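Local coordinates for geranyltranstransferase (Legionella pneumophila subsp. pneumophila, PDB 3LOM) that catalyses prenyl chain elongation as a trans-prenyltransferase of the FPP/GGPP synthase family, probably making farnesyl diphosphate with magnesium as cofactor, at the interface of chains A and B. Numbering follows the deposited sequence. Chains: chain A/B, Geranyltranstransferase.

The interface of chains A and B. Residues chain A 31-34, 126, 129; chain B 153, 157-158.
B:Ile157 pushes its CD1 methyl in among A:Ile31, A:Ile33 and A:Leu126, a worked example of how a mainly helical polyprenyl synthase of the FPP/GGPP synthase family joins two copies across a two-fold axis. The dimer is typical of the family, and the same contact recurs with the subunits swapped. CG1 of B:Ile157 is staggered between the backbone N and C (chi1 65°), and the chain runs out extended, carrying CD1 in among these side chains. CD1 of B:Ile157 lies 3.9 Å from CD1 of A:Ile31, and the two side chains cross at about a right angle. A:Ile33 approaches on a slant, with CG1 and CD1 both touching the same methyl, while CD2 of A:Leu126, from helix 113-135, lies 4.1 Å from CD1 of B:Ile157. A:Ile31 and A:Ile33 belong to the connection between helices 5-28 and 36-46, and their partner to the short link between B helices 141-155 and 160-169.

Beside this apolar plug, the hydroxyl OG of B:Ser158 donates a hydrogen bond of 2.8 Å to the backbone O of A:Ile32. It arrives in the carbonyl plane on a lone pair, at a C=O...OG angle of 143°. CG2 of A:Ile31 flanks OG of B:Ser158 at 3.4 Å. The ring of A:Pro34 sets its CD against the backbone O of B:Ile157, also at 3.4 Å.

A:Glu129 stretches from helix 113-135 towards B:Asn153 on helix 141-155. The side chains cross nearly perpendicularly, yet their carboxylate and amide planes are only 26° apart. OE1 of A:Glu129 lies over the amide face of B:Asn153, 2.6 Å from ND2, so the in-plane N-H groups point elsewhere and this close pair is not a hydrogen bond as modelled.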
# COMPACT_ATOMS: atom_id res chain seq x y z
N ILE A 31 -15.49 8.15 2.20
CA ILE A 31 -15.12 7.02 1.33
C ILE A 31 -16.22 5.97 1.28
O ILE A 31 -16.83 5.65 2.31
CB ILE A 31 -13.83 6.30 1.79
CG1 ILE A 31 -12.85 7.27 2.43
CG2 ILE A 31 -13.15 5.58 0.62
CD1 ILE A 31 -12.12 6.67 3.59
N ILE A 32 -16.45 5.42 0.09
CA ILE A 32 -17.35 4.29 -0.09
C ILE A 32 -16.64 3.05 0.44
O ILE A 32 -15.63 2.62 -0.10
CB ILE A 32 -17.72 4.07 -1.58
CG1 ILE A 32 -17.89 5.40 -2.34
CG2 ILE A 32 -18.93 3.13 -1.70
CD1 ILE A 32 -19.12 6.24 -1.97
N ILE A 33 -17.16 2.49 1.53
CA ILE A 33 -16.59 1.28 2.11
C ILE A 33 -17.68 0.20 2.11
O ILE A 33 -18.45 0.11 3.06
CB ILE A 33 -16.05 1.53 3.55
CG1 ILE A 33 -15.18 2.80 3.58
CG2 ILE A 33 -15.26 0.32 4.06
CD1 ILE A 33 -14.75 3.27 4.96
N PRO A 34 -17.76 -0.60 1.03
CA PRO A 34 -18.85 -1.58 0.88
C PRO A 34 -18.91 -2.69 1.93
O PRO A 34 -19.97 -3.29 2.12
CB PRO A 34 -18.59 -2.17 -0.51
CG PRO A 34 -17.82 -1.12 -1.24
CD PRO A 34 -16.92 -0.55 -0.18
N LEU A 126 -5.20 3.59 1.35
CA LEU A 126 -5.97 4.81 1.66
C LEU A 126 -5.07 6.03 1.82
O LEU A 126 -5.37 7.09 1.26
CB LEU A 126 -6.88 4.66 2.89
CG LEU A 126 -7.80 5.87 3.17
CD1 LEU A 126 -8.72 6.18 1.98
CD2 LEU A 126 -8.61 5.73 4.46
N GLU A 129 -4.39 7.20 -1.55
CA GLU A 129 -5.62 7.80 -2.10
C GLU A 129 -5.86 9.21 -1.58
O GLU A 129 -6.08 10.13 -2.36
CB GLU A 129 -6.85 6.92 -1.81
CG GLU A 129 -8.15 7.37 -2.51
CD GLU A 129 -9.15 6.23 -2.75
OE1 GLU A 129 -10.04 6.40 -3.60
OE2 GLU A 129 -9.05 5.17 -2.10
N ASN B 153 -7.67 3.34 -6.01
CA ASN B 153 -9.13 3.32 -5.88
C ASN B 153 -9.64 1.88 -5.95
O ASN B 153 -10.43 1.44 -5.11
CB ASN B 153 -9.81 4.15 -6.98
CG ASN B 153 -9.73 5.65 -6.74
OD1 ASN B 153 -10.46 6.43 -7.36
ND2 ASN B 153 -8.83 6.07 -5.86
N ILE B 157 -10.01 0.00 0.02
CA ILE B 157 -11.25 -0.25 0.76
C ILE B 157 -12.55 -0.04 -0.03
O ILE B 157 -13.59 -0.56 0.36
CB ILE B 157 -11.32 0.55 2.09
CG1 ILE B 157 -11.39 2.06 1.83
CG2 ILE B 157 -10.15 0.17 2.99
CD1 ILE B 157 -11.35 2.93 3.11
N SER B 158 -12.48 0.71 -1.12
CA SER B 158 -13.64 0.89 -2.00
C SER B 158 -13.75 -0.24 -3.01
O SER B 158 -14.76 -0.36 -3.69
CB SER B 158 -13.59 2.23 -2.74
OG SER B 158 -13.55 3.31 -1.84